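Local structure of MHC class I protein (Ginglymostoma cirratum, 6LUP) at residues His3-Phe8 with Gly25-Gln30. The protein probably binds peptides in the groove of its alpha-1 and alpha-2 domains and presents them to T cells, as classical MHC class I molecules do. Residues are numbered along the deposited sequence; the frame is centred on the assembly and turned at random.
Sequences HSLRYF and GYVDDQ
The imidazole of H3 meets the carboxylate of D28 edge-on. H3 ND1 donates to the syn lone pair of D28 OD2 at 3.0 Å, with the two planes 41° apart. The same carboxylate takes the backbone NH of S4: S4 N reaches D28 OD1 at 3.0 Å from above the carboxylate plane. Two donors from one strand thus hold its rotation.

The guanidinium of R6 has F8 CZ over one face, offset toward the rim of the group. At its edge R6 NH2 donates to D28 O at 3.0 Å, a bent bond (140° at the hydrogen) that comes from above the carbonyl plane. The bend of the R6 chain at chi3 (-55°) turns the group toward D28 O. A water accepts a hydrogen bond from R6 NE and also bonds S4 OG, tying these side chains together beside the turn. The rings of F8 and Y26 stand nearly perpendicular, with F8 CE1 3.7 Å from Y26 CD1. R6 O lies at the edge of the Y26 ring.

The backbones run antiparallel. R6 and Y26 form a hydrogen-bonded pair, flanked by the non-hydrogen-bonded pairs L5-V27 and Y7-G25. D28 N adds a nearly straight bond to S4 O (2.8 Å), just where the type II' turn V27-Q30 begins. Y7 CD2 lies 3.7 Å from G25 CA.

This hairpin belongs to the sheet that floors the MHC class I groove. L5 points to the groove side, onto helix 148-172, and Y7 OH hydrogen-bonds the backbone of the bound peptide. On the other side, F8 and Y26 meet the second protein chain. Strand 91-100 flanks 3-8, strand 30-36 flanks 21-27, and D29 OD2 accepts the backbone NH of H205 in the immunoglobulin domain.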
loop_
_atom_site.group_PDB
_atom_site.type_symbol
_atom_site.label_atom_id
_atom_site.label_comp_id
_atom_site.label_asym_id
_atom_site.label_seq_id
_atom_site.Cartn_x
_atom_site.Cartn_y
_atom_site.Cartn_z
ATOM N N HIS A 3 16.235 1.321 5.560
ATOM C CA HIS A 3 15.318 2.337 5.022
ATOM C C HIS A 3 15.177 2.227 3.502
ATOM O O HIS A 3 16.100 1.777 2.820
ATOM C CB HIS A 3 15.760 3.753 5.412
ATOM C CG HIS A 3 15.725 4.019 6.887
ATOM N ND1 HIS A 3 14.551 4.155 7.595
ATOM C CD2 HIS A 3 16.727 4.179 7.786
ATOM C CE1 HIS A 3 14.829 4.385 8.866
ATOM N NE2 HIS A 3 16.142 4.405 9.008
ATOM N N SER A 4 14.026 2.648 2.974
ATOM C CA SER A 4 13.756 2.528 1.534
ATOM C C SER A 4 13.072 3.746 0.909
ATOM O O SER A 4 12.324 4.466 1.568
ATOM C CB SER A 4 12.928 1.272 1.246
ATOM O OG SER A 4 11.607 1.409 1.747
ATOM N N LEU A 5 13.341 3.955 -0.374
ATOM C CA LEU A 5 12.643 4.949 -1.176
ATOM C C LEU A 5 12.102 4.250 -2.424
ATOM O O LEU A 5 12.874 3.779 -3.259
ATOM C CB LEU A 5 13.591 6.093 -1.556
ATOM C CG LEU A 5 13.158 7.126 -2.601
ATOM C CD1 LEU A 5 11.930 7.913 -2.168
ATOM C CD2 LEU A 5 14.314 8.066 -2.889
ATOM N N ARG A 6 10.780 4.164 -2.539
ATOM C CA ARG A 6 10.159 3.387 -3.611
ATOM C C ARG A 6 9.026 4.142 -4.302
ATOM O O ARG A 6 8.277 4.879 -3.658
ATOM C CB ARG A 6 9.637 2.056 -3.067
ATOM C CG ARG A 6 10.689 1.198 -2.373
ATOM C CD ARG A 6 10.048 0.081 -1.565
ATOM N NE ARG A 6 9.076 0.621 -0.614
ATOM C CZ ARG A 6 8.115 -0.084 -0.023
ATOM N NH1 ARG A 6 7.979 -1.383 -0.269
ATOM N NH2 ARG A 6 7.279 0.516 0.819
ATOM N N TYR A 7 8.912 3.950 -5.614
ATOM C CA TYR A 7 7.855 4.568 -6.412
ATOM C C TYR A 7 6.994 3.527 -7.116
ATOM O O TYR A 7 7.504 2.507 -7.588
ATOM C CB TYR A 7 8.458 5.509 -7.445
ATOM C CG TYR A 7 8.936 6.812 -6.873
ATOM C CD1 TYR A 7 10.224 6.939 -6.348
ATOM C CD2 TYR A 7 8.101 7.927 -6.852
ATOM C CE1 TYR A 7 10.667 8.143 -5.827
ATOM C CE2 TYR A 7 8.535 9.135 -6.332
ATOM C CZ TYR A 7 9.815 9.238 -5.823
ATOM O OH TYR A 7 10.241 10.435 -5.307
ATOM N N PHE A 8 5.692 3.799 -7.194
ATOM C CA PHE A 8 4.724 2.873 -7.784
ATOM C C PHE A 8 3.904 3.597 -8.840
ATOM O O PHE A 8 3.194 4.555 -8.530
ATOM C CB PHE A 8 3.806 2.279 -6.704
ATOM C CG PHE A 8 4.543 1.524 -5.631
ATOM C CD1 PHE A 8 5.205 2.201 -4.606
ATOM C CD2 PHE A 8 4.597 0.136 -5.652
ATOM C CE1 PHE A 8 5.908 1.509 -3.628
ATOM C CE2 PHE A 8 5.294 -0.564 -4.673
ATOM C CZ PHE A 8 5.948 0.123 -3.660
ATOM N N GLY A 25 4.792 7.973 -4.218
ATOM C CA GLY A 25 6.134 7.805 -3.668
ATOM C C GLY A 25 6.119 7.514 -2.181
ATOM O O GLY A 25 5.332 8.105 -1.432
ATOM N N TYR A 26 7.000 6.609 -1.759
ATOM C CA TYR A 26 7.105 6.194 -0.362
ATOM C C TYR A 26 8.519 6.308 0.169
ATOM O O TYR A 26 9.467 5.878 -0.483
ATOM C CB TYR A 26 6.684 4.734 -0.198
ATOM C CG TYR A 26 5.202 4.480 -0.262
ATOM C CD1 TYR A 26 4.566 4.274 -1.482
ATOM C CD2 TYR A 26 4.439 4.410 0.902
ATOM C CE1 TYR A 26 3.201 4.028 -1.545
ATOM C CE2 TYR A 26 3.077 4.165 0.853
ATOM C CZ TYR A 26 2.462 3.976 -0.374
ATOM O OH TYR A 26 1.107 3.730 -0.433
ATOM N N VAL A 27 8.650 6.884 1.358
ATOM C CA VAL A 27 9.827 6.679 2.187
ATOM C C VAL A 27 9.415 5.653 3.237
ATOM O O VAL A 27 8.477 5.887 4.005
ATOM C CB VAL A 27 10.295 7.979 2.865
ATOM C CG1 VAL A 27 11.472 7.693 3.781
ATOM C CG2 VAL A 27 10.671 9.025 1.821
ATOM N N ASP A 28 10.096 4.511 3.261
ATOM C CA ASP A 28 9.690 3.386 4.104
ATOM C C ASP A 28 8.219 3.065 3.830
ATOM O O ASP A 28 7.843 2.846 2.675
ATOM C CB ASP A 28 9.942 3.678 5.593
ATOM C CG ASP A 28 11.424 3.847 5.918
ATOM O OD1 ASP A 28 12.247 3.061 5.394
ATOM O OD2 ASP A 28 11.768 4.758 6.704
ATOM N N ASP A 29 7.386 3.064 4.868
ATOM C CA ASP A 29 5.958 2.783 4.707
ATOM C C ASP A 29 5.098 4.033 4.542
ATOM O O ASP A 29 3.875 3.936 4.448
ATOM C CB ASP A 29 5.433 1.986 5.900
ATOM C CG ASP A 29 5.695 0.505 5.782
ATOM O OD1 ASP A 29 6.316 0.061 4.790
ATOM O OD2 ASP A 29 5.269 -0.220 6.700
ATOM N N GLN A 30 5.722 5.201 4.519
ATOM C CA GLN A 30 4.971 6.451 4.498
ATOM C C GLN A 30 4.916 7.061 3.098
ATOM O O GLN A 30 5.957 7.352 2.494
ATOM C CB GLN A 30 5.573 7.433 5.509
ATOM C CG GLN A 30 5.036 8.853 5.431
ATOM C CD GLN A 30 5.629 9.744 6.504
ATOM O OE1 GLN A 30 5.436 9.511 7.694
ATOM N NE2 GLN A 30 6.350 10.775 6.086
HETATM O O HOH W 1 9.767 2.973 0.499
HETATM O O HOH W 2 11.268 0.226 4.519
#